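Local atomic coordinates of secreted effector protein sseI (Salmonella enterica subsp. enterica serovar Typhimurium, PDB entry 4G29), a protein that is a secreted Salmonella virulence factor whose catalytic domain belongs to the cysteine protease superfamily and probably carries out a papain-like, cysteine-dependent reaction on host targets. Residues N32-N37 with E43-P48; I66-K71 with I76-F81; L132-D137 with N146-L151; K163-V166 with W171-T174. All blocks are in the same frame, centred on the assembly; numbering follows the deposited sequence.

Contact 1. Residues N32-N37 with E43-P48; sequences NNKIMN and ESLMTP
Lys34 reaches out from the last turn of helix 29-36 and sets its ammonium group on the hydroxyl of Ser44, in the first turns of helix 42-55; NZ donates to OG over 2.8 Å. The backbones stay well apart, with the CA atoms of Lys34 and Leu45 8.1 Å from each other, so one long side chain does most of the bridging. It leaves its helix with CG anti to the carbonyl carbon (chi1 -74°) and runs fully extended from there, which spends its whole length on crossing the gap. Along the way its methylenes pass Leu45, which points in the opposite direction: Leu45 CD2 lies 3.9 Å from Lys34 CD and 4.1 Å from Lys34 CB. The lysine thus offers an apolar flank to the leucine and its charge to the serine next door.

Ser44 holds OG between its backbone N and carbonyl carbon (chi1 76°), where the oxygen can also bond to the carbonyl O of Gln41. Behind Lys34, the helix has ended by Asn37, whose ND2 reaches back to Asn33 OD1 at 3.2 Å, from above the carbonyl plane. Ile35 turns to helix 18-26, packing on Leu22 and Lys26. In papain-like folds the nucleophilic cysteine opens a helix, and Cys42, a candidate for that role, begins helix 42-55.

Chemically, OG accepts from the ammonium and donates to the Gln41 carbonyl. The positive charge would polarise the hydroxyl toward that second bond, coupling helix 29-36 to the turn that leads into helix 42-55.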
loop_
_atom_site.group_PDB
_atom_site.type_symbol
_atom_site.label_atom_id
_atom_site.label_comp_id
_atom_site.label_asym_id
_atom_site.label_seq_id
_atom_site.Cartn_x
_atom_site.Cartn_y
_atom_site.Cartn_z
ATOM N N ASN A 32 -8.644 14.245 -5.949
ATOM C CA ASN A 32 -7.583 15.199 -6.117
ATOM C C ASN A 32 -7.123 15.779 -4.767
ATOM O O ASN A 32 -5.928 15.846 -4.507
ATOM C CB ASN A 32 -7.999 16.346 -7.035
ATOM C CG ASN A 32 -6.832 17.207 -7.384
ATOM O OD1 ASN A 32 -5.778 16.706 -7.793
ATOM N ND2 ASN A 32 -6.957 18.482 -7.116
ATOM N N ASN A 33 -8.068 16.142 -3.912
ATOM C CA ASN A 33 -7.700 16.726 -2.612
ATOM C C ASN A 33 -7.039 15.713 -1.715
ATOM O O ASN A 33 -6.113 16.051 -0.987
ATOM C CB ASN A 33 -8.841 17.332 -1.869
ATOM C CG ASN A 33 -8.415 17.804 -0.443
ATOM O OD1 ASN A 33 -7.516 18.664 -0.297
ATOM N ND2 ASN A 33 -8.978 17.166 0.594
ATOM N N LYS A 34 -7.438 14.444 -1.826
ATOM C CA LYS A 34 -6.849 13.417 -0.988
ATOM C C LYS A 34 -5.441 13.038 -1.487
ATOM O O LYS A 34 -4.566 12.699 -0.713
ATOM C CB LYS A 34 -7.780 12.215 -0.950
ATOM C CG LYS A 34 -9.010 12.460 -0.080
ATOM C CD LYS A 34 -9.895 11.256 0.021
ATOM C CE LYS A 34 -11.142 11.600 0.858
ATOM N NZ LYS A 34 -12.008 10.393 1.205
ATOM N N ILE A 35 -5.199 13.130 -2.784
ATOM C CA ILE A 35 -3.871 12.941 -3.322
ATOM C C ILE A 35 -2.983 14.137 -2.968
ATOM O O ILE A 35 -1.800 13.988 -2.729
ATOM C CB ILE A 35 -3.905 12.633 -4.857
ATOM C CG1 ILE A 35 -4.579 11.287 -5.084
ATOM C CG2 ILE A 35 -2.515 12.659 -5.438
ATOM C CD1 ILE A 35 -4.764 10.947 -6.597
HETATM N N MSE A 36 -3.533 15.334 -2.976
HETATM C CA MSE A 36 -2.748 16.481 -2.541
HETATM C C MSE A 36 -2.396 16.428 -1.067
HETATM O O MSE A 36 -1.328 16.885 -0.655
HETATM C CB MSE A 36 -3.503 17.792 -2.856
HETATM C CG MSE A 36 -2.611 18.957 -2.863
HETATM SE SE MSE A 36 -3.447 20.624 -3.359
HETATM C CE MSE A 36 -4.279 19.966 -4.947
ATOM N N ASN A 37 -3.316 15.871 -0.273
ATOM C CA ASN A 37 -3.244 15.758 1.172
ATOM C C ASN A 37 -3.529 14.351 1.662
ATOM O O ASN A 37 -4.579 14.104 2.242
ATOM C CB ASN A 37 -4.189 16.763 1.825
ATOM C CG ASN A 37 -3.755 18.223 1.562
ATOM O OD1 ASN A 37 -2.724 18.667 2.056
ATOM N ND2 ASN A 37 -4.522 18.932 0.727
ATOM N N GLU A 43 -7.241 4.673 3.950
ATOM C CA GLU A 43 -8.322 3.715 4.156
ATOM C C GLU A 43 -9.555 4.129 3.323
ATOM O O GLU A 43 -10.218 3.277 2.642
ATOM C CB GLU A 43 -8.623 3.563 5.660
ATOM C CG GLU A 43 -9.395 2.416 5.946
ATOM C CD GLU A 43 -9.514 2.168 7.439
ATOM O OE1 GLU A 43 -10.667 2.115 7.808
ATOM O OE2 GLU A 43 -8.529 2.006 8.192
ATOM N N SER A 44 -9.860 5.436 3.332
ATOM C CA SER A 44 -11.055 5.959 2.628
ATOM C C SER A 44 -10.917 5.880 1.091
ATOM O O SER A 44 -11.901 6.023 0.387
ATOM C CB SER A 44 -11.395 7.417 3.049
ATOM O OG SER A 44 -10.509 8.372 2.465
ATOM N N LEU A 45 -9.676 5.768 0.592
ATOM C CA LEU A 45 -9.420 5.688 -0.835
ATOM C C LEU A 45 -9.607 4.266 -1.363
ATOM O O LEU A 45 -9.676 4.102 -2.599
ATOM C CB LEU A 45 -8.038 6.222 -1.192
ATOM C CG LEU A 45 -7.871 7.722 -1.154
ATOM C CD1 LEU A 45 -6.381 8.138 -1.053
ATOM C CD2 LEU A 45 -8.545 8.434 -2.325
HETATM N N MSE A 46 -9.706 3.243 -0.514
HETATM C CA MSE A 46 -9.791 1.870 -1.029
HETATM C C MSE A 46 -10.988 1.674 -1.964
HETATM O O MSE A 46 -10.846 1.189 -3.096
HETATM C CB MSE A 46 -9.818 0.818 0.094
HETATM C CG MSE A 46 -8.421 0.619 0.723
HETATM SE SE MSE A 46 -8.412 -1.003 1.876
HETATM C CE MSE A 46 -9.224 -0.085 3.418
ATOM N N THR A 47 -12.180 2.030 -1.478
ATOM C CA THR A 47 -13.401 1.785 -2.230
ATOM C C THR A 47 -13.386 2.575 -3.540
ATOM O O THR A 47 -13.614 2.000 -4.635
ATOM C CB THR A 47 -14.622 2.008 -1.363
ATOM O OG1 THR A 47 -14.654 0.966 -0.378
ATOM C CG2 THR A 47 -15.907 2.042 -2.197
ATOM N N PRO A 48 -13.085 3.900 -3.481
ATOM C CA PRO A 48 -13.107 4.623 -4.727
ATOM C C PRO A 48 -12.100 4.150 -5.770
ATOM O O PRO A 48 -12.422 4.027 -6.960
ATOM C CB PRO A 48 -12.794 6.060 -4.323
ATOM C CG PRO A 48 -12.876 6.113 -2.846
ATOM C CD PRO A 48 -13.066 4.780 -2.292
#

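Contact 2. Residues I66-K71 with I76-F81; sequences IFIWDK and IPTNHF
This is a two-stranded antiparallel ladder, the loop-closed end of the hairpin of strands 61-69 and 78-87, in the middle of the six-stranded sheet of the papain-like domain. Ile66 with His80 and Ile68 with Thr78 are hydrogen-bonded pairs, each exchanging two backbone bonds; Ile68 N to Thr78 O is 2.8 Å, in the carbonyl plane. Phe67 faces Asn79 in the non-hydrogen-bonded pair between them.

Just past the ladder Pro77 wedges between two rings. Its CG stands over the Phe67 ring, 3.6 Å from the centroid and 14° off the normal, while its CB sits over the six-membered ring of Trp69 at 3.7 Å. Phe67 brings its ring there with CG anti to the carbonyl carbon (chi1 -77°). Trp69 NE1 bonds to Tyr134 OH, which helps fix how the indole is turned. On the other side of the sheet Ile66 CD1 approaches His80 CD2 obliquely at 3.8 Å. A water bonds to Ile68 O and, at 2.9 Å, to Thr78 OG1.

His80 bonds to Asp95 and touches Cys42, consistent with a Cys-His-Asp triad. The chemistry thus divides by face: CH-pi packing of Pro77 on one, and on the other an imidazole held at NE2 by Asp95 and at ND1 by Gln100.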
loop_
_atom_site.group_PDB
_atom_site.type_symbol
_atom_site.label_atom_id
_atom_site.label_comp_id
_atom_site.label_asym_id
_atom_site.label_seq_id
_atom_site.Cartn_x
_atom_site.Cartn_y
_atom_site.Cartn_z
ATOM N N ILE A 66 -1.220 -3.227 5.009
ATOM C CA ILE A 66 0.207 -3.169 5.227
ATOM C C ILE A 66 0.564 -2.656 6.643
ATOM O O ILE A 66 -0.098 -1.716 7.192
ATOM C CB ILE A 66 0.868 -2.201 4.163
ATOM C CG1 ILE A 66 0.469 -2.602 2.751
ATOM C CG2 ILE A 66 2.430 -1.989 4.331
ATOM C CD1 ILE A 66 0.338 -1.408 1.818
ATOM N N PHE A 67 1.578 -3.282 7.262
ATOM C CA PHE A 67 2.201 -2.675 8.429
ATOM C C PHE A 67 3.663 -2.309 8.144
ATOM O O PHE A 67 4.374 -3.032 7.413
ATOM C CB PHE A 67 2.193 -3.575 9.651
ATOM C CG PHE A 67 0.857 -3.667 10.387
ATOM C CD1 PHE A 67 0.002 -2.533 10.570
ATOM C CD2 PHE A 67 0.488 -4.863 11.018
ATOM C CE1 PHE A 67 -1.188 -2.638 11.279
ATOM C CE2 PHE A 67 -0.760 -4.967 11.705
ATOM C CZ PHE A 67 -1.548 -3.822 11.855
ATOM N N ILE A 68 4.087 -1.209 8.782
ATOM C CA ILE A 68 5.464 -0.733 8.754
ATOM C C ILE A 68 5.910 -0.596 10.200
ATOM O O ILE A 68 5.295 0.163 10.984
ATOM C CB ILE A 68 5.579 0.632 8.031
ATOM C CG1 ILE A 68 5.120 0.507 6.575
ATOM C CG2 ILE A 68 7.043 1.126 8.120
ATOM C CD1 ILE A 68 4.610 1.829 5.947
ATOM N N TRP A 69 6.903 -1.398 10.585
ATOM C CA TRP A 69 7.364 -1.451 11.956
ATOM C C TRP A 69 8.754 -0.883 11.956
ATOM O O TRP A 69 9.592 -1.299 11.166
ATOM C CB TRP A 69 7.488 -2.889 12.460
ATOM C CG TRP A 69 6.209 -3.619 12.739
ATOM C CD1 TRP A 69 5.526 -4.404 11.879
ATOM C CD2 TRP A 69 5.543 -3.719 13.997
ATOM N NE1 TRP A 69 4.432 -4.965 12.494
ATOM C CE2 TRP A 69 4.398 -4.544 13.795
ATOM C CE3 TRP A 69 5.742 -3.121 15.247
ATOM C CZ2 TRP A 69 3.506 -4.855 14.827
ATOM C CZ3 TRP A 69 4.842 -3.433 16.273
ATOM C CH2 TRP A 69 3.742 -4.266 16.052
ATOM N N ASP A 70 8.998 0.057 12.870
ATOM C CA ASP A 70 10.316 0.678 13.057
ATOM C C ASP A 70 11.176 -0.080 14.047
ATOM O O ASP A 70 12.408 -0.141 13.912
ATOM C CB ASP A 70 10.137 2.086 13.601
ATOM C CG ASP A 70 9.541 3.036 12.593
ATOM O OD1 ASP A 70 9.856 2.915 11.399
ATOM O OD2 ASP A 70 8.775 3.938 13.014
ATOM N N LYS A 71 10.547 -0.647 15.071
ATOM C CA LYS A 71 11.273 -1.363 16.138
ATOM C C LYS A 71 10.356 -2.389 16.836
ATOM O O LYS A 71 9.144 -2.226 16.793
ATOM C CB LYS A 71 11.811 -0.352 17.164
ATOM C CG LYS A 71 10.781 0.561 17.780
ATOM C CD LYS A 71 11.378 1.526 18.800
ATOM C CE LYS A 71 10.269 2.176 19.644
ATOM N NZ LYS A 71 10.746 3.243 20.586
ATOM N N ILE A 76 2.072 0.643 18.478
ATOM C CA ILE A 76 1.115 0.586 17.391
ATOM C C ILE A 76 1.898 0.757 16.087
ATOM O O ILE A 76 2.461 1.837 15.832
ATOM C CB ILE A 76 -0.012 1.679 17.478
ATOM C CG1 ILE A 76 -0.726 1.608 18.828
ATOM C CG2 ILE A 76 -1.001 1.499 16.269
ATOM C CD1 ILE A 76 -1.893 2.669 19.064
ATOM N N PRO A 77 1.923 -0.277 15.251
ATOM C CA PRO A 77 2.657 -0.105 14.007
ATOM C C PRO A 77 1.964 0.886 13.083
ATOM O O PRO A 77 0.815 1.237 13.277
ATOM C CB PRO A 77 2.541 -1.493 13.358
ATOM C CG PRO A 77 1.219 -2.031 13.832
ATOM C CD PRO A 77 1.281 -1.605 15.311
ATOM N N THR A 78 2.703 1.406 12.128
ATOM C CA THR A 78 2.106 2.252 11.100
ATOM C C THR A 78 1.385 1.377 10.085
ATOM O O THR A 78 1.939 0.372 9.622
ATOM C CB THR A 78 3.161 3.059 10.462
ATOM O OG1 THR A 78 3.763 3.905 11.449
ATOM C CG2 THR A 78 2.578 3.892 9.268
ATOM N N ASN A 79 0.170 1.759 9.743
ATOM C CA ASN A 79 -0.585 1.008 8.746
ATOM C C ASN A 79 -0.650 1.760 7.425
ATOM O O ASN A 79 -0.364 2.994 7.326
ATOM C CB ASN A 79 -1.930 0.502 9.286
ATOM C CG ASN A 79 -2.939 1.614 9.513
ATOM O OD1 ASN A 79 -2.610 2.790 9.290
ATOM N ND2 ASN A 79 -4.184 1.269 9.926
ATOM N N HIS A 80 -0.991 1.035 6.386
ATOM C CA HIS A 80 -1.182 1.598 5.076
ATOM C C HIS A 80 -2.037 0.611 4.255
ATOM O O HIS A 80 -2.156 -0.566 4.599
ATOM C CB HIS A 80 0.158 1.839 4.371
ATOM C CG HIS A 80 0.056 2.674 3.129
ATOM N ND1 HIS A 80 -0.458 3.954 3.124
ATOM C CD2 HIS A 80 0.398 2.401 1.843
ATOM C CE1 HIS A 80 -0.424 4.426 1.892
ATOM N NE2 HIS A 80 0.073 3.494 1.091
ATOM N N PHE A 81 -2.649 1.140 3.223
ATOM C CA PHE A 81 -3.564 0.377 2.352
ATOM C C PHE A 81 -3.382 0.717 0.892
ATOM O O PHE A 81 -3.257 1.891 0.512
ATOM C CB PHE A 81 -5.027 0.564 2.762
ATOM C CG PHE A 81 -5.292 0.148 4.184
ATOM C CD1 PHE A 81 -5.557 -1.159 4.486
ATOM C CD2 PHE A 81 -5.268 1.075 5.192
ATOM C CE1 PHE A 81 -5.752 -1.545 5.762
ATOM C CE2 PHE A 81 -5.477 0.654 6.494
ATOM C CZ PHE A 81 -5.697 -0.627 6.755
HETATM O O HOH W 1 6.011 2.443 12.419
#

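Contact 3. Residues L132-D137 with N146-L151; sequences LIYYTD and NAYDAL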
loop_
_atom_site.group_PDB
_atom_site.type_symbol
_atom_site.label_atom_id
_atom_site.label_comp_id
_atom_site.label_asym_id
_atom_site.label_seq_id
_atom_site.Cartn_x
_atom_site.Cartn_y
_atom_site.Cartn_z
ATOM N N LEU A 132 10.571 -2.767 8.901
ATOM C CA LEU A 132 9.946 -4.018 8.586
ATOM C C LEU A 132 8.613 -3.731 7.977
ATOM O O LEU A 132 7.747 -3.079 8.601
ATOM C CB LEU A 132 9.729 -4.844 9.834
ATOM C CG LEU A 132 8.886 -6.121 9.698
ATOM C CD1 LEU A 132 9.514 -7.187 8.768
ATOM C CD2 LEU A 132 8.581 -6.751 11.085
ATOM N N ILE A 133 8.444 -4.242 6.776
ATOM C CA ILE A 133 7.207 -4.021 6.027
ATOM C C ILE A 133 6.647 -5.362 5.569
ATOM O O ILE A 133 7.352 -6.147 4.925
ATOM C CB ILE A 133 7.427 -3.104 4.823
ATOM C CG1 ILE A 133 8.111 -1.789 5.255
ATOM C CG2 ILE A 133 6.067 -2.870 4.099
ATOM C CD1 ILE A 133 8.276 -0.765 4.139
ATOM N N TYR A 134 5.378 -5.599 5.890
ATOM C CA TYR A 134 4.645 -6.778 5.395
ATOM C C TYR A 134 3.174 -6.440 5.136
ATOM O O TYR A 134 2.664 -5.458 5.667
ATOM C CB TYR A 134 4.833 -7.961 6.360
ATOM C CG TYR A 134 4.303 -7.809 7.737
ATOM C CD1 TYR A 134 2.903 -7.831 8.001
ATOM C CD2 TYR A 134 5.165 -7.626 8.796
ATOM C CE1 TYR A 134 2.452 -7.720 9.286
ATOM C CE2 TYR A 134 4.707 -7.529 10.084
ATOM C CZ TYR A 134 3.379 -7.563 10.326
ATOM O OH TYR A 134 2.955 -7.423 11.612
ATOM N N TYR A 135 2.521 -7.327 4.408
ATOM C CA TYR A 135 1.154 -7.143 3.988
ATOM C C TYR A 135 0.379 -8.443 3.857
ATOM O O TYR A 135 0.946 -9.577 3.826
ATOM C CB TYR A 135 1.149 -6.342 2.683
ATOM C CG TYR A 135 1.584 -7.131 1.444
ATOM C CD1 TYR A 135 0.680 -7.973 0.798
ATOM C CD2 TYR A 135 2.871 -6.996 0.916
ATOM C CE1 TYR A 135 1.032 -8.656 -0.324
ATOM C CE2 TYR A 135 3.254 -7.705 -0.192
ATOM C CZ TYR A 135 2.341 -8.509 -0.826
ATOM O OH TYR A 135 2.790 -9.177 -1.962
ATOM N N THR A 136 -0.943 -8.271 3.715
ATOM C CA THR A 136 -1.808 -9.347 3.374
ATOM C C THR A 136 -2.861 -8.751 2.407
ATOM O O THR A 136 -3.275 -7.619 2.606
ATOM C CB THR A 136 -2.548 -9.930 4.619
ATOM O OG1 THR A 136 -1.617 -10.311 5.629
ATOM C CG2 THR A 136 -3.509 -11.109 4.230
ATOM N N ASP A 137 -3.201 -9.485 1.346
ATOM C CA ASP A 137 -4.321 -9.151 0.461
ATOM C C ASP A 137 -5.634 -9.791 0.897
ATOM O O ASP A 137 -5.689 -10.988 1.274
ATOM C CB ASP A 137 -3.986 -9.532 -0.994
ATOM C CG ASP A 137 -2.840 -8.745 -1.584
ATOM O OD1 ASP A 137 -2.593 -7.627 -1.155
ATOM O OD2 ASP A 137 -2.170 -9.264 -2.512
ATOM N N ASN A 146 -9.742 -3.945 9.309
ATOM C CA ASN A 146 -9.793 -4.548 10.634
ATOM C C ASN A 146 -8.541 -5.336 10.990
ATOM O O ASN A 146 -8.064 -5.243 12.120
ATOM C CB ASN A 146 -11.027 -5.433 10.796
ATOM C CG ASN A 146 -11.031 -6.167 12.159
ATOM O OD1 ASN A 146 -10.694 -7.371 12.244
ATOM N ND2 ASN A 146 -11.310 -5.421 13.226
ATOM N N ALA A 147 -7.991 -6.052 10.002
ATOM C CA ALA A 147 -6.842 -6.905 10.197
ATOM C C ALA A 147 -5.564 -6.081 10.389
ATOM O O ALA A 147 -4.638 -6.500 11.063
ATOM C CB ALA A 147 -6.664 -7.864 8.964
ATOM N N TYR A 148 -5.500 -4.936 9.741
ATOM C CA TYR A 148 -4.378 -4.004 9.762
ATOM C C TYR A 148 -4.790 -2.701 10.412
ATOM O O TYR A 148 -4.604 -1.619 9.882
ATOM C CB TYR A 148 -3.755 -3.773 8.360
ATOM C CG TYR A 148 -2.900 -4.963 7.929
ATOM C CD1 TYR A 148 -3.498 -6.105 7.432
ATOM C CD2 TYR A 148 -1.485 -4.927 8.087
ATOM C CE1 TYR A 148 -2.692 -7.237 7.113
ATOM C CE2 TYR A 148 -0.681 -6.018 7.747
ATOM C CZ TYR A 148 -1.284 -7.153 7.249
ATOM O OH TYR A 148 -0.451 -8.200 6.941
ATOM N N ASP A 149 -5.317 -2.817 11.627
ATOM C CA ASP A 149 -5.872 -1.655 12.336
ATOM C C ASP A 149 -4.822 -0.842 13.099
ATOM O O ASP A 149 -3.659 -1.154 13.052
ATOM C CB ASP A 149 -7.033 -2.104 13.239
ATOM C CG ASP A 149 -6.592 -2.788 14.529
ATOM O OD1 ASP A 149 -5.400 -2.815 14.876
ATOM O OD2 ASP A 149 -7.494 -3.261 15.250
ATOM N N ALA A 150 -5.279 0.226 13.765
ATOM C CA ALA A 150 -4.390 1.140 14.480
ATOM C C ALA A 150 -4.565 1.026 15.984
ATOM O O ALA A 150 -4.455 2.018 16.690
ATOM C CB ALA A 150 -4.634 2.571 14.023
ATOM N N LEU A 151 -4.814 -0.187 16.462
ATOM C CA LEU A 151 -4.853 -0.447 17.874
ATOM C C LEU A 151 -3.587 -1.171 18.329
ATOM O O LEU A 151 -2.881 -1.733 17.480
ATOM C CB LEU A 151 -6.120 -1.239 18.224
ATOM C CG LEU A 151 -7.451 -0.561 17.860
ATOM C CD1 LEU A 151 -8.564 -1.492 18.263
ATOM C CD2 LEU A 151 -7.563 0.790 18.559
#
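On the beta-sheet side of the papain-like fold, Tyr148 docks the far end of its ring on strand 132-138, at Tyr134, Tyr135 and Thr136, just where the chain leaves helix 141-147. Tyr148 is the first residue to abandon helical geometry, and with CG anti to its carbonyl carbon (chi1 -76°) the ring is aimed at the strand.

The polar link is a donation from Tyr148 OH to Thr136 OG1 over 2.7 Å. Thr136 OG1 lies in the plane of the Tyr148 ring, at its edge, so the phenolic O-H can stay coplanar with the ring, as it prefers. OG1 in turn bonds to the carbonyl O of Gly162, and a short relay runs from phenol through threonine to backbone. The two side chains meet at about a right angle, with Thr136 CB 3.7 Å from Tyr148 CE1.

Tyr134 closes on the same phenol from the neighbouring position on this face of the strand. Its ring presents an edge to the oxygen, CD1 lying 3.5 Å from Tyr148 OH with that oxygen in the ring plane, and its CE1 packs 3.9 Å from Tyr148 CE2. Tyr148 also meets the Phe67 ring, and its carbonyl O accepts from Asn79 ND2, so the residue ties the loop to strands 61-69 and 78-87 as well.

Past Tyr148 the chain makes an Asx turn: Leu151 N donates to Asp149 OD1 at 3.1 Å and a nearly straight 166°, coming from above the carboxylate plane, while Arg153 forms a salt bridge to the same OD1.

Contact 4. Residues K163-V166 with W171-T174; sequences KVFV and WFNT
The rings of Phe165 and Phe172 meet obliquely, neither stacked nor edge-to-face: their planes are 46° apart, their centroids 5.8 Å, and Phe165 CE1 touches Phe172 CE2 at 3.7 Å. Beside Phe172 on the helix stands the indole of Trp171, with Phe172 CB 3.9 Å above one face and offset toward the rim. The Phe165-Phe172 pair joins strand 164-165, an outermost strand of the antiparallel sheet in the papain-like fold, to helix 170-176 at the end of the modelled chain.

The side chains cross at about a right angle, and their backbones remain distant, the CA atoms of Phe165 and Phe172 being 11.4 Å apart. Phe172 covers that gap by holding CG anti to its backbone N (chi1 174°), which sends the ring out from the helix. Leu132 of the adjacent strand touches both phenylalanines, and Met160 adds to the packing on Phe165, so the aromatic touch is one part of a wider apolar patch. It is a slight contact, burying 67 Å² in all.

The helix is also tied to the chain just before it, where Asn173 ND2 bonds to both Ser168 OG and the carbonyl O of Pro169.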
loop_
_atom_site.group_PDB
_atom_site.type_symbol
_atom_site.label_atom_id
_atom_site.label_comp_id
_atom_site.label_asym_id
_atom_site.label_seq_id
_atom_site.Cartn_x
_atom_site.Cartn_y
_atom_site.Cartn_z
ATOM N N LYS A 163 1.166 -13.443 6.225
ATOM C CA LYS A 163 1.905 -12.203 6.015
ATOM C C LYS A 163 2.926 -12.386 4.899
ATOM O O LYS A 163 3.656 -13.436 4.814
ATOM C CB LYS A 163 2.657 -11.775 7.272
ATOM C CG LYS A 163 1.894 -11.049 8.351
ATOM C CD LYS A 163 0.472 -11.388 8.511
ATOM C CE LYS A 163 -0.154 -10.793 9.814
ATOM N NZ LYS A 163 -1.475 -11.450 9.972
ATOM N N VAL A 164 2.978 -11.399 4.033
ATOM C CA VAL A 164 3.932 -11.359 2.944
ATOM C C VAL A 164 4.950 -10.269 3.217
ATOM O O VAL A 164 4.594 -9.101 3.329
ATOM C CB VAL A 164 3.266 -11.142 1.569
ATOM C CG1 VAL A 164 4.295 -11.164 0.436
ATOM C CG2 VAL A 164 2.123 -12.171 1.339
ATOM N N PHE A 165 6.225 -10.625 3.341
ATOM C CA PHE A 165 7.287 -9.639 3.619
ATOM C C PHE A 165 7.692 -8.905 2.369
ATOM O O PHE A 165 7.928 -9.510 1.314
ATOM C CB PHE A 165 8.491 -10.294 4.277
ATOM C CG PHE A 165 8.174 -10.904 5.594
ATOM C CD1 PHE A 165 8.101 -10.099 6.740
ATOM C CD2 PHE A 165 7.991 -12.271 5.731
ATOM C CE1 PHE A 165 7.771 -10.652 7.939
ATOM C CE2 PHE A 165 7.707 -12.823 6.970
ATOM C CZ PHE A 165 7.573 -12.007 8.046
ATOM N N VAL A 166 7.721 -7.578 2.503
ATOM C CA VAL A 166 8.343 -6.669 1.560
ATOM C C VAL A 166 9.812 -6.461 1.902
ATOM O O VAL A 166 10.682 -6.500 1.026
ATOM C CB VAL A 166 7.613 -5.365 1.542
ATOM C CG1 VAL A 166 8.354 -4.373 0.637
ATOM C CG2 VAL A 166 6.189 -5.630 1.005
ATOM N N TRP A 171 17.467 -6.373 12.125
ATOM C CA TRP A 171 16.945 -6.335 13.477
ATOM C C TRP A 171 15.800 -7.320 13.695
ATOM O O TRP A 171 15.681 -7.892 14.769
ATOM C CB TRP A 171 16.554 -4.933 13.923
ATOM C CG TRP A 171 15.332 -4.333 13.290
ATOM C CD1 TRP A 171 15.316 -3.422 12.271
ATOM C CD2 TRP A 171 13.937 -4.579 13.620
ATOM N NE1 TRP A 171 14.027 -3.091 11.950
ATOM C CE2 TRP A 171 13.159 -3.784 12.752
ATOM C CE3 TRP A 171 13.289 -5.390 14.544
ATOM C CZ2 TRP A 171 11.750 -3.760 12.813
ATOM C CZ3 TRP A 171 11.907 -5.408 14.582
ATOM C CH2 TRP A 171 11.144 -4.575 13.732
ATOM N N PHE A 172 14.947 -7.539 12.691
ATOM C CA PHE A 172 13.803 -8.401 12.905
ATOM C C PHE A 172 14.235 -9.847 12.908
ATOM O O PHE A 172 13.778 -10.645 13.730
ATOM C CB PHE A 172 12.759 -8.150 11.797
ATOM C CG PHE A 172 11.603 -9.073 11.821
ATOM C CD1 PHE A 172 10.698 -9.106 12.884
ATOM C CD2 PHE A 172 11.369 -9.886 10.763
ATOM C CE1 PHE A 172 9.592 -9.958 12.836
ATOM C CE2 PHE A 172 10.262 -10.735 10.705
ATOM C CZ PHE A 172 9.387 -10.777 11.728
ATOM N N ASN A 173 15.179 -10.189 12.024
ATOM C CA ASN A 173 15.698 -11.549 12.023
ATOM C C ASN A 173 16.423 -11.875 13.328
ATOM O O ASN A 173 16.234 -12.980 13.885
ATOM C CB ASN A 173 16.555 -11.802 10.784
ATOM C CG ASN A 173 15.680 -11.984 9.551
ATOM O OD1 ASN A 173 15.152 -13.068 9.333
ATOM N ND2 ASN A 173 15.424 -10.895 8.824
ATOM N N THR A 174 17.139 -10.890 13.879
ATOM C CA THR A 174 17.808 -11.075 15.173
ATOM C C THR A 174 16.770 -11.186 16.284
ATOM O O THR A 174 16.818 -12.093 17.120
ATOM C CB THR A 174 18.772 -9.935 15.480
ATOM O OG1 THR A 174 19.826 -9.954 14.496
ATOM C CG2 THR A 174 19.376 -10.073 16.936
#

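Contacts 2 and 3 lie closest, 7 Å between centres, because strands 61-69 and 132-138 are sheet neighbours; Phe67 N to Tyr134 O at 2.9 Å is one of their shared rungs. Contact 4 continues the sheet outward, with Val164 N 2.7 Å from Tyr135 O, and its Trp171 packs on the backbone of Trp69 to Lys71 in contact 2. Contact 1 belongs to the helical side, with its centre about 29 Å from that of contact 4. It meets contact 2 where Met46 SE lies 3.8 Å from Phe81 CB. Around that junction lie Cys42 and His80, which with Asp95 probably form the catalytic triad.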